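PDB 4R6H: Melibiose/raffinose/stachyose-binding protein MelE from Bacillus subtilis subsp. subtilis str. 168, which binds melibiose, raffinose and stachyose and, as the solute-binding component of the MelEDC-MsmX ABC transporter, serves their import. Local coordinates for residues K215-K227 / K407-S419. Numbering follows the deposited sequence.
Sequences KKQLINGTFQWSK and KLGREYKRLREQS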
loop_
_atom_site.group_PDB
_atom_site.type_symbol
_atom_site.label_atom_id
_atom_site.label_comp_id
_atom_site.label_asym_id
_atom_site.label_seq_id
_atom_site.Cartn_x
_atom_site.Cartn_y
_atom_site.Cartn_z
ATOM N N LYS A 215 -0.575 -17.185 -10.107
ATOM C CA LYS A 215 -0.318 -15.957 -10.898
ATOM C C LYS A 215 -0.881 -16.042 -12.315
ATOM O O LYS A 215 -1.610 -15.176 -12.785
ATOM C CB LYS A 215 1.183 -15.673 -10.991
ATOM C CG LYS A 215 1.864 -15.259 -9.678
ATOM C CD LYS A 215 3.378 -15.124 -9.932
ATOM C CE LYS A 215 4.191 -14.820 -8.686
ATOM N NZ LYS A 215 5.647 -14.692 -8.976
ATOM N N LYS A 216 -0.545 -17.130 -13.000
ATOM C CA LYS A 216 -0.956 -17.255 -14.405
ATOM C C LYS A 216 -2.464 -17.340 -14.553
ATOM O O LYS A 216 -3.046 -16.695 -15.442
ATOM C CB LYS A 216 -0.307 -18.487 -15.029
ATOM C CG LYS A 216 1.195 -18.395 -15.114
ATOM C CD LYS A 216 1.769 -19.552 -15.932
ATOM C CE LYS A 216 3.257 -19.780 -15.684
ATOM N NZ LYS A 216 3.752 -20.876 -16.578
ATOM N N GLN A 217 -3.114 -18.095 -13.662
ATOM C CA GLN A 217 -4.560 -18.285 -13.707
ATOM C C GLN A 217 -5.345 -17.029 -13.333
ATOM O O GLN A 217 -6.385 -16.737 -13.892
ATOM C CB GLN A 217 -4.982 -19.424 -12.780
ATOM C CG GLN A 217 -4.331 -20.779 -13.129
ATOM C CD GLN A 217 -2.997 -21.044 -12.452
ATOM O OE1 GLN A 217 -2.229 -20.146 -12.118
ATOM N NE2 GLN A 217 -2.713 -22.323 -12.249
ATOM N N LEU A 218 -4.824 -16.265 -12.386
ATOM C CA LEU A 218 -5.407 -14.978 -12.075
ATOM C C LEU A 218 -5.352 -14.024 -13.269
ATOM O O LEU A 218 -6.345 -13.363 -13.563
ATOM C CB LEU A 218 -4.710 -14.330 -10.888
ATOM C CG LEU A 218 -5.071 -14.977 -9.549
ATOM C CD1 LEU A 218 -3.942 -14.740 -8.566
ATOM C CD2 LEU A 218 -6.404 -14.509 -9.007
ATOM N N ILE A 219 -4.194 -13.964 -13.922
ATOM C CA ILE A 219 -4.028 -13.060 -15.060
ATOM C C ILE A 219 -4.903 -13.475 -16.253
ATOM O O ILE A 219 -5.496 -12.624 -16.936
ATOM C CB ILE A 219 -2.544 -12.943 -15.455
ATOM C CG1 ILE A 219 -1.793 -12.204 -14.342
ATOM C CG2 ILE A 219 -2.360 -12.175 -16.772
ATOM C CD1 ILE A 219 -0.283 -12.270 -14.456
ATOM N N ASN A 220 -5.002 -14.770 -16.515
ATOM C CA ASN A 220 -5.753 -15.216 -17.701
ATOM C C ASN A 220 -7.234 -15.564 -17.500
ATOM O O ASN A 220 -7.873 -16.038 -18.431
ATOM C CB ASN A 220 -5.007 -16.361 -18.385
ATOM C CG ASN A 220 -5.117 -17.694 -17.636
ATOM O OD1 ASN A 220 -5.972 -17.886 -16.754
ATOM N ND2 ASN A 220 -4.253 -18.634 -18.018
ATOM N N GLY A 221 -7.791 -15.345 -16.306
ATOM C CA GLY A 221 -9.208 -15.505 -16.085
ATOM C C GLY A 221 -9.689 -16.873 -15.662
ATOM O O GLY A 221 -10.879 -17.041 -15.421
ATOM N N THR A 222 -8.773 -17.832 -15.583
ATOM C CA THR A 222 -9.119 -19.218 -15.206
ATOM C C THR A 222 -9.033 -19.512 -13.693
ATOM O O THR A 222 -9.324 -20.623 -13.268
ATOM C CB THR A 222 -8.312 -20.271 -15.973
ATOM O OG1 THR A 222 -6.929 -20.236 -15.590
ATOM C CG2 THR A 222 -8.449 -20.050 -17.503
ATOM N N PHE A 223 -8.667 -18.519 -12.883
ATOM C CA PHE A 223 -8.572 -18.736 -11.438
ATOM C C PHE A 223 -9.859 -19.276 -10.818
ATOM O O PHE A 223 -10.952 -18.751 -11.035
ATOM C CB PHE A 223 -8.213 -17.399 -10.758
ATOM C CG PHE A 223 -8.064 -17.494 -9.267
ATOM C CD1 PHE A 223 -7.052 -18.248 -8.726
ATOM C CD2 PHE A 223 -8.974 -16.868 -8.424
ATOM C CE1 PHE A 223 -6.905 -18.356 -7.346
ATOM C CE2 PHE A 223 -8.836 -16.963 -7.040
ATOM C CZ PHE A 223 -7.813 -17.728 -6.508
ATOM N N GLN A 224 -9.695 -20.315 -10.000
ATOM C CA GLN A 224 -10.804 -20.892 -9.262
ATOM C C GLN A 224 -10.908 -20.245 -7.883
ATOM O O GLN A 224 -10.036 -20.439 -7.048
ATOM C CB GLN A 224 -10.580 -22.390 -9.111
ATOM C CG GLN A 224 -10.634 -23.168 -10.421
ATOM C CD GLN A 224 -11.902 -22.912 -11.179
ATOM O OE1 GLN A 224 -11.901 -22.175 -12.165
ATOM N NE2 GLN A 224 -13.007 -23.482 -10.704
ATOM N N TRP A 225 -11.998 -19.520 -7.653
ATOM C CA TRP A 225 -12.199 -18.772 -6.416
ATOM C C TRP A 225 -12.384 -19.669 -5.201
ATOM O O TRP A 225 -12.316 -19.212 -4.064
ATOM C CB TRP A 225 -13.304 -17.716 -6.584
ATOM C CG TRP A 225 -12.745 -16.564 -7.372
ATOM C CD1 TRP A 225 -12.670 -16.446 -8.731
ATOM C CD2 TRP A 225 -12.088 -15.411 -6.828
ATOM N NE1 TRP A 225 -12.021 -15.266 -9.063
ATOM C CE2 TRP A 225 -11.665 -14.616 -7.913
ATOM C CE3 TRP A 225 -11.848 -14.961 -5.527
ATOM C CZ2 TRP A 225 -10.988 -13.401 -7.731
ATOM C CZ3 TRP A 225 -11.183 -13.760 -5.337
ATOM C CH2 TRP A 225 -10.748 -13.002 -6.444
ATOM N N SER A 226 -12.608 -20.966 -5.426
ATOM C CA SER A 226 -12.567 -21.908 -4.329
ATOM C C SER A 226 -11.232 -21.866 -3.562
ATOM O O SER A 226 -11.190 -22.173 -2.354
ATOM C CB SER A 226 -12.850 -23.340 -4.837
ATOM O OG SER A 226 -11.834 -23.767 -5.718
ATOM N N LYS A 227 -10.150 -21.427 -4.223
ATOM C CA LYS A 227 -8.847 -21.321 -3.585
ATOM C C LYS A 227 -8.734 -20.096 -2.654
ATOM O O LYS A 227 -7.811 -20.001 -1.856
ATOM C CB LYS A 227 -7.750 -21.265 -4.666
ATOM C CG LYS A 227 -7.659 -22.566 -5.453
ATOM C CD LYS A 227 -6.607 -22.553 -6.542
ATOM C CE LYS A 227 -6.275 -23.988 -6.952
ATOM N NZ LYS A 227 -6.402 -24.156 -8.422
ATOM N N LYS A 407 -19.551 -15.260 -5.050
ATOM C CA LYS A 407 -19.705 -13.843 -5.407
ATOM C C LYS A 407 -18.442 -13.213 -5.968
ATOM O O LYS A 407 -18.467 -12.451 -6.948
ATOM C CB LYS A 407 -20.169 -13.086 -4.186
ATOM C CG LYS A 407 -20.281 -11.570 -4.355
ATOM C CD LYS A 407 -21.585 -11.173 -5.036
ATOM C CE LYS A 407 -21.702 -9.666 -5.266
ATOM N NZ LYS A 407 -21.601 -8.864 -4.012
ATOM N N LEU A 408 -17.296 -13.506 -5.355
ATOM C CA LEU A 408 -16.083 -12.955 -5.865
ATOM C C LEU A 408 -15.828 -13.367 -7.315
ATOM O O LEU A 408 -15.358 -12.570 -8.092
ATOM C CB LEU A 408 -14.875 -13.287 -4.971
ATOM C CG LEU A 408 -14.949 -12.571 -3.612
ATOM C CD1 LEU A 408 -13.980 -13.282 -2.654
ATOM C CD2 LEU A 408 -14.623 -11.095 -3.671
ATOM N N GLY A 409 -16.060 -14.654 -7.616
ATOM C CA GLY A 409 -15.837 -15.186 -8.954
ATOM C C GLY A 409 -16.724 -14.488 -9.968
ATOM O O GLY A 409 -16.299 -14.180 -11.065
ATOM N N ARG A 410 -17.965 -14.256 -9.575
ATOM C CA ARG A 410 -18.908 -13.576 -10.473
ATOM C C ARG A 410 -18.451 -12.143 -10.754
ATOM O O ARG A 410 -18.439 -11.704 -11.898
ATOM C CB ARG A 410 -20.320 -13.561 -9.870
ATOM C CG ARG A 410 -21.023 -14.908 -9.838
ATOM C CD ARG A 410 -22.512 -14.776 -9.511
ATOM N NE ARG A 410 -22.798 -14.340 -8.136
ATOM C CZ ARG A 410 -22.880 -15.144 -7.061
ATOM N NH1 ARG A 410 -22.678 -16.455 -7.143
ATOM N NH2 ARG A 410 -23.156 -14.629 -5.875
ATOM N N GLU A 411 -18.061 -11.406 -9.715
ATOM C CA GLU A 411 -17.568 -10.044 -9.908
ATOM C C GLU A 411 -16.259 -9.972 -10.704
ATOM O O GLU A 411 -16.046 -9.067 -11.511
ATOM C CB GLU A 411 -17.318 -9.424 -8.530
ATOM C CG GLU A 411 -18.562 -9.183 -7.709
ATOM C CD GLU A 411 -19.297 -7.920 -8.129
ATOM O OE1 GLU A 411 -18.852 -7.236 -9.081
ATOM O OE2 GLU A 411 -20.317 -7.606 -7.498
ATOM N N TYR A 412 -15.347 -10.910 -10.450
ATOM C CA TYR A 412 -14.122 -11.022 -11.205
ATOM C C TYR A 412 -14.417 -11.177 -12.692
ATOM O O TYR A 412 -13.862 -10.447 -13.510
ATOM C CB TYR A 412 -13.354 -12.202 -10.633
ATOM C CG TYR A 412 -12.139 -12.726 -11.328
ATOM C CD1 TYR A 412 -10.871 -12.143 -11.171
ATOM C CD2 TYR A 412 -12.233 -13.892 -12.094
ATOM C CE1 TYR A 412 -9.759 -12.694 -11.766
ATOM C CE2 TYR A 412 -11.124 -14.456 -12.691
ATOM C CZ TYR A 412 -9.888 -13.864 -12.531
ATOM O OH TYR A 412 -8.792 -14.440 -13.131
ATOM N N LYS A 413 -15.316 -12.087 -13.006
ATOM C CA LYS A 413 -15.690 -12.348 -14.396
ATOM C C LYS A 413 -16.336 -11.106 -15.017
ATOM O O LYS A 413 -15.979 -10.688 -16.141
ATOM C CB LYS A 413 -16.646 -13.550 -14.476
ATOM C CG LYS A 413 -16.095 -14.764 -15.200
ATOM C CD LYS A 413 -15.110 -15.551 -14.354
ATOM C CE LYS A 413 -14.401 -16.590 -15.208
ATOM N NZ LYS A 413 -13.374 -15.974 -16.095
ATOM N N ARG A 414 -17.272 -10.532 -14.289
ATOM C CA ARG A 414 -17.974 -9.327 -14.750
ATOM C C ARG A 414 -17.023 -8.161 -15.008
ATOM O O ARG A 414 -17.113 -7.484 -16.041
ATOM C CB ARG A 414 -19.038 -8.891 -13.762
ATOM C CG ARG A 414 -19.841 -7.691 -14.253
ATOM C CD ARG A 414 -20.935 -7.288 -13.280
ATOM N NE ARG A 414 -20.391 -6.762 -12.021
ATOM C CZ ARG A 414 -19.863 -5.544 -11.861
ATOM N NH1 ARG A 414 -19.783 -4.687 -12.880
ATOM N NH2 ARG A 414 -19.409 -5.177 -10.658
ATOM N N LEU A 415 -16.128 -7.897 -14.061
ATOM C CA LEU A 415 -15.249 -6.736 -14.172
ATOM C C LEU A 415 -14.166 -6.933 -15.217
ATOM O O LEU A 415 -13.729 -5.966 -15.840
ATOM C CB LEU A 415 -14.657 -6.367 -12.810
ATOM C CG LEU A 415 -15.641 -5.769 -11.814
ATOM C CD1 LEU A 415 -15.038 -5.803 -10.407
ATOM C CD2 LEU A 415 -15.950 -4.329 -12.212
ATOM N N ARG A 416 -13.724 -8.178 -15.418
ATOM C CA ARG A 416 -12.841 -8.489 -16.548
ATOM C C ARG A 416 -13.553 -8.241 -17.857
ATOM O O ARG A 416 -12.965 -7.701 -18.782
ATOM C CB ARG A 416 -12.338 -9.930 -16.504
ATOM C CG ARG A 416 -11.287 -10.172 -15.439
ATOM C CD ARG A 416 -10.929 -11.654 -15.315
ATOM N NE ARG A 416 -10.435 -12.207 -16.576
ATOM C CZ ARG A 416 -9.161 -12.222 -16.953
ATOM N NH1 ARG A 416 -8.207 -11.739 -16.169
ATOM N NH2 ARG A 416 -8.834 -12.737 -18.138
ATOM N N GLU A 417 -14.821 -8.651 -17.930
ATOM C CA GLU A 417 -15.617 -8.529 -19.167
ATOM C C GLU A 417 -15.888 -7.066 -19.516
ATOM O O GLU A 417 -16.002 -6.719 -20.689
ATOM C CB GLU A 417 -16.938 -9.271 -19.016
ATOM C CG GLU A 417 -17.644 -9.570 -20.322
ATOM C CD GLU A 417 -18.790 -10.534 -20.122
ATOM O OE1 GLU A 417 -19.367 -10.546 -19.009
ATOM O OE2 GLU A 417 -19.103 -11.283 -21.073
ATOM N N GLN A 418 -15.992 -6.229 -18.484
ATOM C CA GLN A 418 -16.216 -4.790 -18.637
ATOM C C GLN A 418 -14.907 -4.027 -18.937
ATOM O O GLN A 418 -14.874 -3.187 -19.837
ATOM C CB GLN A 418 -16.923 -4.265 -17.381
ATOM C CG GLN A 418 -16.790 -2.778 -17.091
ATOM C CD GLN A 418 -17.619 -2.379 -15.884
ATOM O OE1 GLN A 418 -18.825 -2.626 -15.844
ATOM N NE2 GLN A 418 -16.978 -1.771 -14.891
ATOM N N SER A 419 -13.839 -4.317 -18.191
ATOM C CA SER A 419 -12.500 -3.752 -18.498
ATOM C C SER A 419 -12.050 -4.115 -19.916
ATOM O O SER A 419 -11.431 -3.300 -20.601
ATOM C CB SER A 419 -11.429 -4.188 -17.477
ATOM O OG SER A 419 -10.958 -5.507 -17.709
HETATM O O HOH W 1 -7.576 -10.301 -13.466
HETATM O O HOH W 2 -6.851 -12.817 -20.151
#
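A chi1 of 170° swings the Tyr-412 ring away from its own backbone nitrogen and across to the carbonyls of Leu-218 to Gly-221, while Trp-225, whose CG is anti to the carbonyl carbon (chi1 -76°), lays its indole against the same helix, 407-419. The two rings meet edge-to-face: the indole NE1 edge points at one face of the phenol, 3.3 Å from Tyr-412 CD2, with the planes at 66°. The opposite phenol face carries Arg-416 CD, so the ring is held between indole and arginine chain. Its OH donates to Leu-218 O at 2.7 Å, tilted from the carbonyl plane. The indole lies flat on the helix backbone, as two CH-pi contacts attest: Gly-409 CA sits 3.8 Å from the centroid of the Trp-225 five-membered ring and Leu-408 CB covers the six-membered one. Phe-223 CE2 closes the other indole face.

Arg-416, one turn on, sends NH1 to Ile-219 O at 3.0 Å from above the carbonyl plane, with Gly-221 CA over the centre of its guanidinium face. Lys-413, bent at chi2 and chi4, brings NZ to 2.8 Å from Gly-221 O. Gly-221, at positive phi, is first to leave helical angles; the donors thus tie down carbonyls where helix 215-220 gives way to loop, a bend marked by the Asx turn of Asn-220 OD1 with Thr-222 N.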